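Local structure of exonuclease (Laribacter hongkongensis, 3SYY) at residues T65-H70 with Y155-P160; A73-E78 with M163-T168; T79-T84 with G103-T108; T108-I113 with T140-T145; E112-N117 with C150-Y155. The protein is an alkaline exonuclease that digests double-stranded DNA with strict 5'-to-3' polarity, probably through magnesium ions held in a PDDEXK-type active site. One frame throughout, in Å; residues are numbered along the deposited sequence.

Contact 1. Residues T65-H70 with Y155-P160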
# COMPACT_ATOMS: atom_id res chain seq x y z
N THR A 65 -20.20 -4.41 -0.32
CA THR A 65 -21.01 -4.87 -1.45
C THR A 65 -22.01 -5.90 -0.98
O THR A 65 -23.18 -5.87 -1.40
CB THR A 65 -20.13 -5.45 -2.62
OG1 THR A 65 -19.25 -4.42 -3.07
CG2 THR A 65 -20.97 -5.87 -3.79
N GLU A 66 -21.57 -6.79 -0.09
CA GLU A 66 -22.44 -7.83 0.42
C GLU A 66 -23.54 -7.31 1.33
O GLU A 66 -24.58 -7.93 1.45
CB GLU A 66 -21.64 -8.90 1.16
CG GLU A 66 -21.11 -9.96 0.19
CD GLU A 66 -20.34 -11.03 0.89
OE1 GLU A 66 -19.42 -10.67 1.66
OE2 GLU A 66 -20.63 -12.23 0.65
N LEU A 67 -23.28 -6.20 2.00
CA LEU A 67 -24.29 -5.57 2.88
C LEU A 67 -25.32 -4.71 2.12
O LEU A 67 -26.36 -4.31 2.69
CB LEU A 67 -23.62 -4.69 3.91
CG LEU A 67 -24.40 -4.31 5.20
CD1 LEU A 67 -24.67 -5.55 6.08
CD2 LEU A 67 -23.57 -3.26 5.94
N GLU A 68 -25.04 -4.37 0.88
CA GLU A 68 -25.92 -3.37 0.25
C GLU A 68 -27.43 -3.85 0.14
O GLU A 68 -28.34 -3.04 0.31
CB GLU A 68 -25.30 -2.86 -1.06
CG GLU A 68 -26.20 -2.19 -2.10
CD GLU A 68 -25.47 -2.14 -3.47
OE1 GLU A 68 -24.24 -1.76 -3.48
OE2 GLU A 68 -26.11 -2.55 -4.49
N PRO A 69 -27.67 -5.13 -0.10
CA PRO A 69 -29.10 -5.49 -0.06
C PRO A 69 -29.76 -5.41 1.32
O PRO A 69 -30.98 -5.35 1.36
CB PRO A 69 -29.12 -6.92 -0.53
CG PRO A 69 -27.69 -7.42 -0.40
CD PRO A 69 -26.82 -6.25 -0.57
N HIS A 70 -28.98 -5.43 2.39
CA HIS A 70 -29.52 -5.27 3.75
C HIS A 70 -29.91 -3.83 3.80
O HIS A 70 -31.00 -3.50 4.29
CB HIS A 70 -28.48 -5.53 4.85
CG HIS A 70 -28.04 -6.96 5.01
ND1 HIS A 70 -27.57 -7.75 3.97
CD2 HIS A 70 -27.87 -7.70 6.13
CE1 HIS A 70 -27.19 -8.93 4.44
NE2 HIS A 70 -27.34 -8.91 5.76
N TYR A 155 -25.25 2.89 5.57
CA TYR A 155 -25.72 1.83 6.47
C TYR A 155 -24.56 1.04 7.07
O TYR A 155 -23.66 0.57 6.33
CB TYR A 155 -26.59 0.87 5.70
CG TYR A 155 -27.16 -0.26 6.48
CD1 TYR A 155 -28.21 -0.06 7.40
CD2 TYR A 155 -26.72 -1.57 6.27
CE1 TYR A 155 -28.73 -1.14 8.12
CE2 TYR A 155 -27.24 -2.64 6.97
CZ TYR A 155 -28.26 -2.41 7.88
OH TYR A 155 -28.73 -3.49 8.56
N ASP A 156 -24.61 0.87 8.38
CA ASP A 156 -23.65 -0.01 9.04
C ASP A 156 -24.32 -0.79 10.16
O ASP A 156 -24.61 -0.22 11.21
CB ASP A 156 -22.49 0.82 9.60
CG ASP A 156 -21.32 -0.07 10.11
OD1 ASP A 156 -21.47 -1.30 10.21
OD2 ASP A 156 -20.27 0.49 10.36
N ASP A 157 -24.49 -2.08 9.95
CA ASP A 157 -25.13 -2.92 10.92
C ASP A 157 -24.28 -3.25 12.14
O ASP A 157 -24.77 -3.92 13.06
CB ASP A 157 -25.61 -4.21 10.24
CG ASP A 157 -24.47 -5.10 9.81
OD1 ASP A 157 -24.71 -6.28 9.64
OD2 ASP A 157 -23.32 -4.66 9.66
N ARG A 158 -23.02 -2.82 12.17
CA ARG A 158 -22.20 -3.14 13.37
C ARG A 158 -22.54 -2.25 14.55
O ARG A 158 -22.16 -2.57 15.68
CB ARG A 158 -20.70 -3.01 13.05
CG ARG A 158 -20.29 -4.05 12.03
CD ARG A 158 -18.91 -3.75 11.40
NE ARG A 158 -19.04 -2.66 10.44
CZ ARG A 158 -18.15 -2.38 9.49
NH1 ARG A 158 -17.07 -3.17 9.35
NH2 ARG A 158 -18.37 -1.36 8.66
N LEU A 159 -23.23 -1.14 14.28
CA LEU A 159 -23.49 -0.10 15.26
C LEU A 159 -24.78 -0.40 16.05
O LEU A 159 -25.53 -1.24 15.63
CB LEU A 159 -23.60 1.24 14.54
CG LEU A 159 -22.23 1.79 14.11
CD1 LEU A 159 -22.40 2.94 13.22
CD2 LEU A 159 -21.43 2.25 15.35
N PRO A 160 -25.02 0.31 17.17
CA PRO A 160 -26.34 0.19 17.85
C PRO A 160 -27.46 0.54 16.86
O PRO A 160 -27.22 1.32 15.92
CB PRO A 160 -26.27 1.30 18.90
CG PRO A 160 -24.80 1.36 19.24
CD PRO A 160 -24.17 1.29 17.84
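Leu67 and His70, on helix 59-79, pack against Tyr155 and Asp157 in a largely buried, mainly apolar contact, where strand 149-155 runs out into the loop leading to strand 165-171. Leu67 does most of the work. Its CG is anti to the backbone N (chi1 -160°), and the branch beyond divides its two methyls between two partners. CD2 lies 3.6 Å from Tyr155 CD2, while CG of the leucine meets the edge of the same ring, in its plane; the two side chains cross at about a right angle. The other methyl, CD1, leans on the carboxylate of Asp157, 3.6 Å from OD1, and also lies over one face of the His70 imidazole, offset toward the rim. His70 adds its CB, 3.8 Å from Tyr155 CE2.

The loop keeps its shape by local polar bonds. Asp156 to Leu159 form a type I turn, and Asp156 OD1 takes both Arg158 N, in an Asx turn, and Arg158 NE at 2.8 Å, the latter on its syn lone pair. Asp156 OD2 accepts from Arg158 NH2 and also bonds to Thr118. Asp157 has its own salt bridge to Arg63, at an earlier turn of the helix. Around the contact, Ala71 and Arg74 of helix 59-79 also touch Tyr155, helix 118-127 packs on Asp156 and Leu159, and Arg158 reaches Glu53 of a neighbouring subunit.

Contact 2. Residues A73-E78 with M163-T168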
# COMPACT_ATOMS: atom_id res chain seq x y z
N ALA A 73 -33.02 -3.10 1.91
CA ALA A 73 -34.21 -3.54 2.64
C ALA A 73 -34.52 -2.57 3.75
O ALA A 73 -35.66 -2.16 3.88
CB ALA A 73 -34.07 -4.95 3.16
N ARG A 74 -33.51 -2.17 4.54
CA ARG A 74 -33.71 -1.21 5.61
C ARG A 74 -34.33 0.10 5.12
O ARG A 74 -35.18 0.71 5.81
CB ARG A 74 -32.40 -0.92 6.36
CG ARG A 74 -32.54 0.07 7.53
CD ARG A 74 -33.36 -0.55 8.75
NE ARG A 74 -33.13 0.29 9.93
CZ ARG A 74 -32.18 0.11 10.86
NH1 ARG A 74 -31.38 -0.95 10.84
NH2 ARG A 74 -32.05 0.99 11.84
N TYR A 75 -33.90 0.57 3.94
CA TYR A 75 -34.44 1.82 3.41
C TYR A 75 -35.95 1.66 3.16
O TYR A 75 -36.71 2.54 3.52
CB TYR A 75 -33.76 2.17 2.08
CG TYR A 75 -34.42 3.26 1.28
CD1 TYR A 75 -34.23 4.60 1.61
CD2 TYR A 75 -35.23 2.96 0.18
CE1 TYR A 75 -34.77 5.61 0.84
CE2 TYR A 75 -35.81 3.98 -0.59
CZ TYR A 75 -35.58 5.30 -0.25
OH TYR A 75 -36.09 6.36 -0.97
N ILE A 76 -36.35 0.59 2.48
CA ILE A 76 -37.81 0.30 2.22
C ILE A 76 -38.58 0.14 3.56
O ILE A 76 -39.72 0.62 3.71
CB ILE A 76 -37.98 -0.92 1.30
CG1 ILE A 76 -37.29 -0.72 -0.06
CG2 ILE A 76 -39.50 -1.26 1.00
CD1 ILE A 76 -36.93 -2.06 -0.72
N ILE A 77 -37.96 -0.50 4.54
CA ILE A 77 -38.59 -0.59 5.89
C ILE A 77 -38.84 0.79 6.42
O ILE A 77 -39.97 1.10 6.87
CB ILE A 77 -37.73 -1.39 6.87
CG1 ILE A 77 -37.72 -2.85 6.42
CG2 ILE A 77 -38.25 -1.27 8.30
CD1 ILE A 77 -36.70 -3.70 7.18
N GLU A 78 -37.82 1.65 6.34
CA GLU A 78 -37.91 2.99 6.89
C GLU A 78 -38.85 3.91 6.11
O GLU A 78 -39.37 4.90 6.67
CB GLU A 78 -36.53 3.64 7.02
CG GLU A 78 -35.56 2.85 7.92
CD GLU A 78 -35.83 3.05 9.39
OE1 GLU A 78 -35.28 2.28 10.21
OE2 GLU A 78 -36.56 3.99 9.74
N MET A 163 -28.08 4.00 15.34
CA MET A 163 -26.99 4.61 14.53
C MET A 163 -26.71 3.87 13.22
O MET A 163 -25.83 4.28 12.48
CB MET A 163 -25.68 4.63 15.33
CG MET A 163 -25.69 5.52 16.51
SD MET A 163 -24.05 5.50 17.33
CE MET A 163 -24.40 6.42 18.82
N GLN A 164 -27.44 2.80 12.93
CA GLN A 164 -27.13 1.95 11.79
C GLN A 164 -27.51 2.60 10.46
O GLN A 164 -26.84 2.34 9.43
CB GLN A 164 -27.84 0.62 11.91
CG GLN A 164 -27.30 -0.25 13.06
CD GLN A 164 -28.10 -1.52 13.28
OE1 GLN A 164 -27.68 -2.42 14.05
NE2 GLN A 164 -29.26 -1.62 12.66
N TYR A 165 -28.56 3.44 10.48
CA TYR A 165 -29.21 3.89 9.24
C TYR A 165 -29.23 5.38 9.10
O TYR A 165 -29.63 6.09 10.04
CB TYR A 165 -30.63 3.32 9.17
CG TYR A 165 -31.42 3.85 8.01
CD1 TYR A 165 -31.31 3.27 6.74
CD2 TYR A 165 -32.32 4.90 8.19
CE1 TYR A 165 -32.08 3.75 5.66
CE2 TYR A 165 -33.10 5.37 7.16
CZ TYR A 165 -32.99 4.81 5.90
OH TYR A 165 -33.79 5.35 4.92
N PHE A 166 -28.73 5.88 7.95
CA PHE A 166 -28.72 7.31 7.68
C PHE A 166 -29.23 7.52 6.27
O PHE A 166 -28.87 6.77 5.34
CB PHE A 166 -27.30 7.91 7.79
CG PHE A 166 -27.20 9.32 7.26
CD1 PHE A 166 -27.42 10.39 8.10
CD2 PHE A 166 -26.94 9.57 5.91
CE1 PHE A 166 -27.35 11.67 7.64
CE2 PHE A 166 -26.86 10.84 5.42
CZ PHE A 166 -27.04 11.91 6.29
N CYS A 167 -30.09 8.52 6.10
CA CYS A 167 -30.61 8.80 4.76
C CYS A 167 -30.86 10.29 4.65
O CYS A 167 -31.37 10.94 5.62
CB CYS A 167 -31.83 7.97 4.44
SG CYS A 167 -32.64 8.38 2.84
N THR A 168 -30.46 10.86 3.51
CA THR A 168 -30.75 12.31 3.25
C THR A 168 -31.04 12.47 1.75
O THR A 168 -30.47 11.73 0.92
CB THR A 168 -29.62 13.22 3.72
OG1 THR A 168 -30.05 14.59 3.75
CG2 THR A 168 -28.33 13.11 2.81
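Tyr165, on strand 165-171, lays its ring against helix 59-79 between Arg74, Tyr75 and Glu78, and it can be followed outward atom by atom. Its CB sits over one face of the Arg74 guanidinium, 3.8 Å from NH2. With CG anti to the backbone N (chi1 174°), the ring starts out beside the aliphatic part of the arginine: CD1 is 3.5 Å from Arg74 CG. Farther along that side, CE1 is 3.8 Å from Tyr75 CA. Glu78 CG lies over the ring face near CD2 and CE2, 3.8 Å from the ring centroid and 18° off its normal, a CH-pi contact. The hydroxyl at the tip ends 3.4 Å from Tyr75 CD1.

Arg74 and Glu78, one helical turn apart, are tied by a salt bridge, NE to OE1 at 2.9 Å, received on the anti lone pair and nearly in the guanidinium plane. Beyond the tyrosine, Cys167 SG meets the edge of the Tyr75 ring, 5.3 Å from its centroid, as a sulfur-aromatic contact. The Tyr75 hydroxyl is bonded to Asp151 on the adjacent strand. Helix and strand cross at -69° here. The salt bridge pairs NE of Arg74 with Glu78 inside the helix, leaving methylenes of both residues to pack on the Tyr165 ring.

Contact 3. Residues T79-T84 with G103-T108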
# COMPACT_ATOMS: atom_id res chain seq x y z
N THR A 79 -39.05 3.66 4.82
CA THR A 79 -39.73 4.67 4.02
C THR A 79 -41.00 4.16 3.38
O THR A 79 -41.85 4.95 3.01
CB THR A 79 -38.86 5.17 2.84
OG1 THR A 79 -38.58 4.05 1.99
CG2 THR A 79 -37.59 5.87 3.32
N GLY A 80 -41.11 2.86 3.15
CA GLY A 80 -42.23 2.32 2.40
C GLY A 80 -42.23 2.58 0.90
O GLY A 80 -43.27 2.40 0.24
N GLU A 81 -41.08 2.98 0.34
CA GLU A 81 -41.01 3.32 -1.10
C GLU A 81 -40.96 2.07 -1.97
O GLU A 81 -40.46 1.02 -1.54
CB GLU A 81 -39.81 4.22 -1.40
CG GLU A 81 -39.84 5.55 -0.73
CD GLU A 81 -40.52 6.67 -1.57
OE1 GLU A 81 -41.10 6.40 -2.64
OE2 GLU A 81 -40.46 7.84 -1.14
N ILE A 82 -41.48 2.17 -3.19
CA ILE A 82 -41.33 1.09 -4.17
C ILE A 82 -39.94 1.22 -4.85
O ILE A 82 -39.67 2.22 -5.53
CB ILE A 82 -42.44 1.18 -5.27
CG1 ILE A 82 -42.23 0.16 -6.40
CG2 ILE A 82 -42.48 2.56 -5.89
CD1 ILE A 82 -43.21 -1.00 -6.41
N VAL A 83 -39.11 0.21 -4.70
CA VAL A 83 -37.74 0.28 -5.25
C VAL A 83 -37.57 -0.75 -6.32
O VAL A 83 -37.86 -1.91 -6.10
CB VAL A 83 -36.67 0.09 -4.13
CG1 VAL A 83 -35.23 0.18 -4.70
CG2 VAL A 83 -36.84 1.14 -3.05
N THR A 84 -37.09 -0.34 -7.50
CA THR A 84 -36.80 -1.31 -8.56
C THR A 84 -35.30 -1.31 -8.86
O THR A 84 -34.70 -0.26 -8.96
CB THR A 84 -37.51 -0.93 -9.85
OG1 THR A 84 -38.82 -0.48 -9.52
CG2 THR A 84 -37.59 -2.12 -10.80
N GLY A 103 -30.99 1.96 -7.09
CA GLY A 103 -32.41 1.61 -7.29
C GLY A 103 -33.18 2.77 -7.88
O GLY A 103 -32.82 3.92 -7.69
N LEU A 104 -34.22 2.47 -8.64
CA LEU A 104 -35.24 3.49 -8.99
C LEU A 104 -36.29 3.52 -7.90
O LEU A 104 -36.81 2.47 -7.50
CB LEU A 104 -35.93 3.12 -10.30
CG LEU A 104 -35.07 2.93 -11.57
CD1 LEU A 104 -35.97 2.91 -12.82
CD2 LEU A 104 -33.99 3.99 -11.70
N VAL A 105 -36.59 4.70 -7.41
CA VAL A 105 -37.54 4.85 -6.30
C VAL A 105 -38.76 5.59 -6.84
O VAL A 105 -38.65 6.72 -7.30
CB VAL A 105 -36.97 5.65 -5.13
CG1 VAL A 105 -37.94 5.63 -3.94
CG2 VAL A 105 -35.60 5.09 -4.69
N GLY A 106 -39.93 4.96 -6.72
CA GLY A 106 -41.15 5.60 -7.19
C GLY A 106 -41.04 5.90 -8.68
O GLY A 106 -40.42 5.14 -9.43
N ASP A 107 -41.63 7.02 -9.08
CA ASP A 107 -41.61 7.46 -10.48
C ASP A 107 -40.47 8.43 -10.72
O ASP A 107 -39.96 8.54 -11.82
CB ASP A 107 -42.92 8.22 -10.80
CG ASP A 107 -44.12 7.33 -10.81
OD1 ASP A 107 -44.02 6.24 -11.44
OD2 ASP A 107 -45.15 7.72 -10.20
N THR A 108 -40.12 9.19 -9.68
CA THR A 108 -39.18 10.29 -9.90
C THR A 108 -37.89 10.24 -9.06
O THR A 108 -37.13 11.18 -9.09
CB THR A 108 -39.87 11.63 -9.66
OG1 THR A 108 -40.16 11.76 -8.27
CG2 THR A 108 -41.20 11.75 -10.50
O HOH W 1 -39.39 2.04 -8.69
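Glu81 meets Val105 through a chain that doubles back: CG is anti to the carbonyl carbon (chi1 -62°) and the bend at chi2 (-91°) brings CD back beside the valine. Val105 offers CG1, and that one methyl meets CB, CG, CD and OE1 of Glu81, 3.5 Å from both CB and OE1, the two side chains crossing at about a right angle. Nearby, Ile82 rests its CG2 3.6 Å from Gly106 CA.

Three backbone bonds join the two segments. Thr84 and Leu104 form a hydrogen-bonded antiparallel pair, Thr84 N to Leu104 O and Leu104 N to Thr84 O both 2.8 Å; Gly106 N adds a bond of 3.0 Å to Ile82 O. Strand 83-84 is thereby attached as an outermost strand of the five-stranded mixed sheet, which carries the metal-binding strand 109-114 of this PDDEXK-type nuclease. Val83 and Val105 make up the intervening non-hydrogen-bonded pair, their side chains turned to the helix 59-79 face, where Tyr75 touches Glu81, Val83 and Val105; Thr84 and Leu104 point to the other face.

The fit is close at Gly103: its CA lies 4.1 Å from Val83 CG1, and a CB at this position would run into that methyl. Gly106, with positive phi, is where the chain turns out of the strand. One water bridges Thr84 OG1 and Leu104 O, donating to the carbonyl.

Contact 4. Residues T108-I113 with T140-T145. With MG (magnesium ion), chain B.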
# COMPACT_ATOMS: atom_id res chain seq x y z
N THR A 108 -40.12 9.19 -9.68
CA THR A 108 -39.18 10.29 -9.90
C THR A 108 -37.89 10.24 -9.06
O THR A 108 -37.13 11.18 -9.09
CB THR A 108 -39.87 11.63 -9.66
OG1 THR A 108 -40.16 11.76 -8.27
CG2 THR A 108 -41.20 11.75 -10.50
N GLY A 109 -37.68 9.19 -8.27
CA GLY A 109 -36.52 9.22 -7.36
C GLY A 109 -35.50 8.12 -7.59
O GLY A 109 -35.66 7.31 -8.50
N LEU A 110 -34.45 8.11 -6.75
CA LEU A 110 -33.36 7.17 -6.92
C LEU A 110 -32.87 6.86 -5.51
O LEU A 110 -33.16 7.59 -4.62
CB LEU A 110 -32.21 7.88 -7.65
CG LEU A 110 -32.45 8.28 -9.12
CD1 LEU A 110 -31.28 9.10 -9.63
CD2 LEU A 110 -32.59 7.06 -9.93
N ILE A 111 -32.09 5.78 -5.35
CA ILE A 111 -31.37 5.56 -4.10
C ILE A 111 -29.90 5.27 -4.49
O ILE A 111 -29.67 4.60 -5.49
CB ILE A 111 -31.99 4.38 -3.28
CG1 ILE A 111 -31.17 4.05 -2.03
CG2 ILE A 111 -32.23 3.17 -4.16
CD1 ILE A 111 -31.86 3.06 -1.08
N GLU A 112 -28.97 5.81 -3.72
CA GLU A 112 -27.52 5.44 -3.85
C GLU A 112 -27.15 5.02 -2.43
O GLU A 112 -27.39 5.78 -1.48
CB GLU A 112 -26.68 6.66 -4.25
CG GLU A 112 -25.11 6.38 -4.10
CD GLU A 112 -24.66 5.21 -4.99
OE1 GLU A 112 -25.33 4.96 -6.03
OE2 GLU A 112 -23.64 4.48 -4.64
N ILE A 113 -26.64 3.80 -2.29
CA ILE A 113 -26.31 3.20 -1.01
C ILE A 113 -24.78 3.14 -0.78
O ILE A 113 -24.02 2.67 -1.65
CB ILE A 113 -26.84 1.76 -0.99
CG1 ILE A 113 -28.40 1.76 -1.05
CG2 ILE A 113 -26.35 0.97 0.27
CD1 ILE A 113 -28.97 0.38 -1.29
N THR A 140 -25.10 13.05 -11.48
CA THR A 140 -24.93 12.33 -12.74
C THR A 140 -25.93 11.24 -12.93
O THR A 140 -26.41 11.01 -14.05
CB THR A 140 -23.52 11.67 -12.81
OG1 THR A 140 -22.52 12.68 -12.69
CG2 THR A 140 -23.35 10.88 -14.12
N GLN A 141 -26.27 10.54 -11.86
CA GLN A 141 -27.31 9.50 -11.96
C GLN A 141 -28.66 10.16 -12.37
O GLN A 141 -29.38 9.62 -13.22
CB GLN A 141 -27.48 8.79 -10.61
CG GLN A 141 -26.45 7.75 -10.30
CD GLN A 141 -26.40 7.42 -8.79
OE1 GLN A 141 -25.63 6.56 -8.35
NE2 GLN A 141 -27.24 8.09 -8.02
N MET A 142 -28.94 11.32 -11.79
CA MET A 142 -30.13 12.13 -12.16
C MET A 142 -30.07 12.62 -13.63
O MET A 142 -31.06 12.50 -14.37
CB MET A 142 -30.30 13.28 -11.17
CG MET A 142 -30.89 12.74 -9.86
SD MET A 142 -31.28 13.98 -8.63
CE MET A 142 -29.78 14.19 -7.69
N ALA A 143 -28.89 13.08 -14.04
CA ALA A 143 -28.61 13.43 -15.45
C ALA A 143 -28.93 12.30 -16.40
O ALA A 143 -29.64 12.52 -17.41
CB ALA A 143 -27.19 13.85 -15.63
N CYS A 144 -28.45 11.10 -16.09
CA CYS A 144 -28.68 9.96 -16.96
C CYS A 144 -30.11 9.44 -17.00
O CYS A 144 -30.55 8.92 -18.05
CB CYS A 144 -27.74 8.82 -16.65
SG CYS A 144 -26.00 9.22 -17.02
N THR A 145 -30.83 9.54 -15.89
CA THR A 145 -32.13 8.90 -15.81
C THR A 145 -33.26 9.88 -15.98
O THR A 145 -34.39 9.44 -16.10
CB THR A 145 -32.39 8.26 -14.41
OG1 THR A 145 -32.10 9.24 -13.40
CG2 THR A 145 -31.57 6.96 -14.23
MG MG B . -23.55 2.26 -4.00
O HOH W 2 -21.22 2.47 -3.79
O HOH W 3 -23.53 0.27 -5.09
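Leu110, Gln141 and Glu112 carry this buried contact, in which strand 109-114 packs on helix 132-145. Leu110 gives its CD1 to the helix: with CG anti to the carbonyl carbon (chi1 -68°), the methyl comes 3.9 Å from Gln141 CB, 3.7 Å from Met142 CG and 3.9 Å from Thr145 OG1. That hydroxyl is itself tied down, donating at 2.8 Å to Gln141 O, a carbonyl that also accepts from Thr145 N on the opposite face of its plane.

Gln141 extends beyond CG toward Glu112, the two side chains crossing at about a right angle with carboxylate and amide planes 39° apart. The amide end of the glutamine comes close to Glu112 OE1. The other carboxylate oxygen, OE2, binds magnesium at 2.3 Å, and Ile113 O binds the same ion at 2.4 Å. Two waters and Asp102 bring the modelled ligands to five, and Lys114 bonds to the same OE2. A second magnesium ion is bound by Glu112 and Ser100.

The chemistry is thus divided along the strand: Leu110 supplies apolar packing to the helix, while Glu112, two residues on, reaches the metal centre, with the amide end of Gln141 beside its metal-binding carboxylate.

Contact 5. Residues E112-N117 with C150-Y155. With MG (magnesium ion), chain B.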
# COMPACT_ATOMS: atom_id res chain seq x y z
N GLU A 112 -28.97 5.81 -3.72
CA GLU A 112 -27.52 5.44 -3.85
C GLU A 112 -27.15 5.02 -2.43
O GLU A 112 -27.39 5.78 -1.48
CB GLU A 112 -26.68 6.66 -4.25
CG GLU A 112 -25.11 6.38 -4.10
CD GLU A 112 -24.66 5.21 -4.99
OE1 GLU A 112 -25.33 4.96 -6.03
OE2 GLU A 112 -23.64 4.48 -4.64
N ILE A 113 -26.64 3.80 -2.29
CA ILE A 113 -26.31 3.20 -1.01
C ILE A 113 -24.78 3.14 -0.78
O ILE A 113 -24.02 2.67 -1.65
CB ILE A 113 -26.84 1.76 -0.99
CG1 ILE A 113 -28.40 1.76 -1.05
CG2 ILE A 113 -26.35 0.97 0.27
CD1 ILE A 113 -28.97 0.38 -1.29
N LYS A 114 -24.34 3.56 0.41
CA LYS A 114 -22.97 3.28 0.85
C LYS A 114 -23.00 2.38 2.08
O LYS A 114 -23.84 2.57 3.01
CB LYS A 114 -22.22 4.58 1.16
CG LYS A 114 -22.26 5.66 0.08
CD LYS A 114 -21.80 5.16 -1.28
CE LYS A 114 -21.76 6.32 -2.33
NZ LYS A 114 -21.43 5.71 -3.71
N CYS A 115 -22.09 1.39 2.11
CA CYS A 115 -21.87 0.57 3.30
C CYS A 115 -20.38 0.59 3.64
O CYS A 115 -19.67 -0.38 3.35
CB CYS A 115 -22.29 -0.86 3.04
SG CYS A 115 -24.16 -1.04 2.76
N PRO A 116 -19.92 1.67 4.28
CA PRO A 116 -18.55 1.93 4.40
C PRO A 116 -18.00 1.47 5.74
O PRO A 116 -18.68 0.76 6.50
CB PRO A 116 -18.53 3.45 4.30
CG PRO A 116 -19.73 3.82 5.25
CD PRO A 116 -20.75 2.79 4.78
N ASN A 117 -16.77 1.91 6.03
CA ASN A 117 -16.17 1.66 7.34
C ASN A 117 -17.00 2.39 8.39
O ASN A 117 -17.62 3.40 8.11
CB ASN A 117 -14.74 2.21 7.40
CG ASN A 117 -13.74 1.28 6.73
OD1 ASN A 117 -14.02 0.10 6.46
ND2 ASN A 117 -12.55 1.82 6.43
N CYS A 150 -32.44 11.96 -5.32
CA CYS A 150 -31.80 10.67 -4.99
C CYS A 150 -31.65 10.69 -3.48
O CYS A 150 -31.16 11.65 -2.91
CB CYS A 150 -30.42 10.57 -5.62
SG CYS A 150 -29.60 8.97 -5.24
N ASP A 151 -32.11 9.63 -2.85
CA ASP A 151 -31.94 9.47 -1.40
C ASP A 151 -30.57 8.79 -1.20
O ASP A 151 -30.33 7.71 -1.71
CB ASP A 151 -33.04 8.55 -0.88
CG ASP A 151 -34.32 9.34 -0.46
OD1 ASP A 151 -34.22 10.57 -0.28
OD2 ASP A 151 -35.40 8.72 -0.37
N PHE A 152 -29.71 9.45 -0.49
CA PHE A 152 -28.39 8.90 -0.20
C PHE A 152 -28.51 8.13 1.11
O PHE A 152 -28.93 8.70 2.10
CB PHE A 152 -27.45 10.06 -0.01
CG PHE A 152 -26.08 9.64 0.44
CD1 PHE A 152 -25.74 9.64 1.80
CD2 PHE A 152 -25.13 9.25 -0.50
CE1 PHE A 152 -24.43 9.27 2.22
CE2 PHE A 152 -23.81 8.89 -0.09
CZ PHE A 152 -23.48 8.86 1.29
N VAL A 153 -28.23 6.84 1.09
CA VAL A 153 -28.33 6.01 2.30
C VAL A 153 -26.91 5.60 2.67
O VAL A 153 -26.16 5.14 1.79
CB VAL A 153 -29.14 4.74 2.00
CG1 VAL A 153 -29.13 3.73 3.22
CG2 VAL A 153 -30.63 5.14 1.65
N SER A 154 -26.53 5.79 3.95
CA SER A 154 -25.34 5.12 4.51
C SER A 154 -25.81 4.11 5.58
O SER A 154 -26.74 4.41 6.37
CB SER A 154 -24.39 6.18 5.07
OG SER A 154 -23.20 5.64 5.63
N TYR A 155 -25.25 2.89 5.57
CA TYR A 155 -25.72 1.83 6.47
C TYR A 155 -24.56 1.04 7.07
O TYR A 155 -23.66 0.57 6.33
CB TYR A 155 -26.59 0.87 5.70
CG TYR A 155 -27.16 -0.26 6.48
CD1 TYR A 155 -28.21 -0.06 7.40
CD2 TYR A 155 -26.72 -1.57 6.27
CE1 TYR A 155 -28.73 -1.14 8.12
CE2 TYR A 155 -27.24 -2.64 6.97
CZ TYR A 155 -28.26 -2.41 7.88
OH TYR A 155 -28.73 -3.49 8.56
MG MG B . -23.55 2.26 -4.00
O HOH W 2 -21.22 2.47 -3.79
O HOH W 4 -21.15 -0.45 6.59
O HOH W 3 -23.53 0.27 -5.09
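Glu112, Ile113 and Lys114 lie opposite Phe152, Val153 and Ser154 in parallel register, joined by backbone bonds from Glu112 and Lys114. Glu112 N gives a bond to Asp151 O at 3.1 Å and its carbonyl takes Val153 N at 2.9 Å; Lys114 repeats the pattern, N to Val153 O at 2.8 Å and O to Tyr155 N at 2.9 Å. A water donates to both Pro116 O and Tyr155 O.

These are the central strand 109-114 of the sheet and its inner neighbour 149-155, and helices 118-127 and 132-145 lie in the connection between them, a crossover between parallel strands of the PDDEXK core. The Glu112 and Lys114 pair, two residues apart, fits the E-x-K end of that family's motif.

Among the apolar contacts, Lys114 CG meets Phe152 CE2 at 3.6 Å, the side chains crossing at about a right angle. Cys150 SG lies 3.9 Å from Glu112 CB. On the other face Ile113 CG1 approaches Val153 CB.

The polar contacts centre on Lys114 NZ, which makes a 2.7 Å salt bridge to Glu112 OE2 from above the carboxylate plane. NZ also donates to a magnesium-bound water and to Gln137, and Tyr134 gives it a cation-pi partner.

Overall arrangement
All five contacts involve the five-stranded mixed sheet, contact 1 at the end of strand 149-155. Contacts 1 and 2, centres 10 Å apart, both use helix 59-79, and Tyr155 belongs to both 1 and 5. Contact 3 adds the outermost strand 83-84, while contacts 4 and 5 share strand 109-114, with Glu112, Ile113 and one magnesium ion in common. Helix 59-79 packs on one face of the sheet and helix 132-145 on the other. Contacts 1 and 4 are farthest apart, about 21 Å between centres. Along the chain, contacts 1 and 2 interleave and enclose 3, then 4 and 5, so contacts 1 and 2 close a long loop of sequence that contains the metal-binding strand.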